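Local atomic coordinates of RNA-dependent RNA Polymerase (Bombyx mori cytoplasmic polyhedrosis virus, PDB entry 6TZ0), a protein that catalyses RNA-templated RNA synthesis, transcribing plus strands from the double-stranded viral genome and making complementary minus strands after core assembly. Residues 1200-1204 / 1205-1209. Numbering follows the deposited sequence.
Sequences MVLHP and GLIAY
P1204 opens the first turn of helix 1204-1211, and its carbonyl accepts a hydrogen bond from the amide of A1208: P1204 O lies 2.9 Å from A1208 N, with the donor tilted 29° out of the carbonyl plane. One residue earlier, H1203 occupies the N-cap position. H1203 O accepts two bonds, a straighter one from I1207 N (3.2 Å), in the carbonyl plane, and a weak, bent one from L1206 N (3.0 Å); L1206 CB also comes to 3.3 Å from H1203 O. With CG anti to the backbone N (chi1 -172°), the H1203 ring lies against G1205, H1203 ND1 being 3.0 Å from G1205 N and 3.4 Å from G1205 CA, while P1204 CD sits over one ring face, offset toward the rim. L1202 meets the helix with both methyls: L1202 CD1 touches I1207 CD1 at 3.8 Å, the two side chains crossing at about a right angle, and L1202 CD2 approaches L1206 CD2 at 4.2 Å. This is a strand-to-helix junction close to the end of the modelled chain. Strand 1196-1202 runs between strands 1022-1027 and 1162-1163; Y1178 of helix 1174-1188 touches both L1202 and I1207, while I885 of helix 881-886 packs against H1203, whose NE2 makes a weak hydrogen bond to S889 O.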
ATOM      1  N   MET A1200     -12.709 -42.149 -27.783  1.00 47.99           N
ATOM      2  CA  MET A1200     -13.687 -41.829 -26.754  1.00 47.99           C
ATOM      3  C   MET A1200     -14.949 -42.661 -26.939  1.00 47.99           C
ATOM      4  O   MET A1200     -15.479 -42.760 -28.047  1.00 47.99           O
ATOM      5  CB  MET A1200     -14.029 -40.339 -26.789  1.00 47.99           C
ATOM      6  CG  MET A1200     -14.890 -39.873 -25.628  1.00 47.99           C
ATOM      7  SD  MET A1200     -15.208 -38.103 -25.647  1.00 47.99           S
ATOM      8  CE  MET A1200     -16.432 -38.011 -26.937  1.00 47.99           C
ATOM      9  N   VAL A1201     -15.424 -43.255 -25.848  1.00 50.00           N
ATOM     10  CA  VAL A1201     -16.696 -43.962 -25.821  1.00 50.00           C
ATOM     11  C   VAL A1201     -17.634 -43.222 -24.878  1.00 50.00           C
ATOM     12  O   VAL A1201     -17.199 -42.651 -23.873  1.00 50.00           O
ATOM     13  CB  VAL A1201     -16.525 -45.442 -25.411  1.00 50.00           C
ATOM     14  CG1 VAL A1201     -15.761 -46.186 -26.479  1.00 50.00           C
ATOM     15  CG2 VAL A1201     -15.776 -45.559 -24.105  1.00 50.00           C
ATOM     16  N   LEU A1202     -18.917 -43.202 -25.225  1.00 51.41           N
ATOM     17  CA  LEU A1202     -19.916 -42.466 -24.471  1.00 51.41           C
ATOM     18  C   LEU A1202     -21.018 -43.406 -24.012  1.00 51.41           C
ATOM     19  O   LEU A1202     -21.154 -44.529 -24.499  1.00 51.41           O
ATOM     20  CB  LEU A1202     -20.519 -41.330 -25.301  1.00 51.41           C
ATOM     21  CG  LEU A1202     -19.561 -40.213 -25.714  1.00 51.41           C
ATOM     22  CD1 LEU A1202     -20.253 -39.195 -26.584  1.00 51.41           C
ATOM     23  CD2 LEU A1202     -18.967 -39.539 -24.506  1.00 51.41           C
ATOM     24  N   HIS A1203     -21.801 -42.928 -23.061  1.00 56.22           N
ATOM     25  CA  HIS A1203     -22.932 -43.611 -22.458  1.00 56.22           C
ATOM     26  C   HIS A1203     -24.217 -43.184 -23.160  1.00 56.22           C
ATOM     27  O   HIS A1203     -24.350 -42.019 -23.542  1.00 56.22           O
ATOM     28  CB  HIS A1203     -22.991 -43.288 -20.966  1.00 56.22           C
ATOM     29  CG  HIS A1203     -23.993 -44.086 -20.190  1.00 56.22           C
ATOM     30  ND1 HIS A1203     -25.228 -43.591 -19.844  1.00 56.22           N
ATOM     31  CD2 HIS A1203     -23.946 -45.345 -19.697  1.00 56.22           C
ATOM     32  CE1 HIS A1203     -25.896 -44.505 -19.166  1.00 56.22           C
ATOM     33  NE2 HIS A1203     -25.140 -45.581 -19.064  1.00 56.22           N
ATOM     34  N   PRO A1204     -25.146 -44.117 -23.396  1.00 54.64           N
ATOM     35  CA  PRO A1204     -26.401 -43.746 -24.074  1.00 54.64           C
ATOM     36  C   PRO A1204     -27.260 -42.784 -23.278  1.00 54.64           C
ATOM     37  O   PRO A1204     -28.025 -42.011 -23.867  1.00 54.64           O
ATOM     38  CB  PRO A1204     -27.097 -45.099 -24.273  1.00 54.64           C
ATOM     39  CG  PRO A1204     -25.997 -46.087 -24.273  1.00 54.64           C
ATOM     40  CD  PRO A1204     -24.994 -45.576 -23.294  1.00 54.64           C
ATOM     41  N   GLY A1205     -27.146 -42.802 -21.951  1.00 55.50           N
ATOM     42  CA  GLY A1205     -27.769 -41.779 -21.138  1.00 55.50           C
ATOM     43  C   GLY A1205     -27.161 -40.407 -21.330  1.00 55.50           C
ATOM     44  O   GLY A1205     -27.866 -39.402 -21.234  1.00 55.50           O
ATOM     45  N   LEU A1206     -25.860 -40.341 -21.625  1.00 54.09           N
ATOM     46  CA  LEU A1206     -25.239 -39.055 -21.933  1.00 54.09           C
ATOM     47  C   LEU A1206     -25.771 -38.497 -23.246  1.00 54.09           C
ATOM     48  O   LEU A1206     -26.063 -37.300 -23.342  1.00 54.09           O
ATOM     49  CB  LEU A1206     -23.717 -39.206 -21.978  1.00 54.09           C
ATOM     50  CG  LEU A1206     -22.771 -37.997 -22.011  1.00 54.09           C
ATOM     51  CD1 LEU A1206     -21.489 -38.394 -21.331  1.00 54.09           C
ATOM     52  CD2 LEU A1206     -22.451 -37.505 -23.415  1.00 54.09           C
ATOM     53  N   ILE A1207     -25.920 -39.359 -24.257  1.00 54.31           N
ATOM     54  CA  ILE A1207     -26.495 -38.951 -25.535  1.00 54.31           C
ATOM     55  C   ILE A1207     -27.943 -38.521 -25.353  1.00 54.31           C
ATOM     56  O   ILE A1207     -28.385 -37.510 -25.914  1.00 54.31           O
ATOM     57  CB  ILE A1207     -26.371 -40.097 -26.556  1.00 54.31           C
ATOM     58  CG1 ILE A1207     -24.915 -40.538 -26.693  1.00 54.31           C
ATOM     59  CG2 ILE A1207     -26.908 -39.679 -27.907  1.00 54.31           C
ATOM     60  CD1 ILE A1207     -23.991 -39.447 -27.156  1.00 54.31           C
ATOM     61  N   ALA A1208     -28.691 -39.262 -24.531  1.00 55.25           N
ATOM     62  CA  ALA A1208     -30.087 -38.935 -24.267  1.00 55.25           C
ATOM     63  C   ALA A1208     -30.231 -37.645 -23.474  1.00 55.25           C
ATOM     64  O   ALA A1208     -31.226 -36.934 -23.629  1.00 55.25           O
ATOM     65  CB  ALA A1208     -30.757 -40.090 -23.525  1.00 55.25           C
ATOM     66  N   TYR A1209     -29.257 -37.330 -22.623  1.00 56.91           N
ATOM     67  CA  TYR A1209     -29.305 -36.079 -21.884  1.00 56.91           C
ATOM     68  C   TYR A1209     -28.910 -34.898 -22.755  1.00 56.91           C
ATOM     69  O   TYR A1209     -29.432 -33.795 -22.568  1.00 56.91           O
ATOM     70  CB  TYR A1209     -28.397 -36.155 -20.656  1.00 56.91           C
ATOM     71  CG  TYR A1209     -28.473 -34.923 -19.789  1.00 56.91           C
ATOM     72  CD1 TYR A1209     -29.554 -34.716 -18.945  1.00 56.91           C
ATOM     73  CD2 TYR A1209     -27.474 -33.959 -19.828  1.00 56.91           C
ATOM     74  CE1 TYR A1209     -29.640 -33.587 -18.164  1.00 56.91           C
ATOM     75  CE2 TYR A1209     -27.551 -32.825 -19.047  1.00 56.91           C
ATOM     76  CZ  TYR A1209     -28.635 -32.647 -18.218  1.00 56.91           C
ATOM     77  OH  TYR A1209     -28.717 -31.523 -17.437  1.00 56.91           O
TER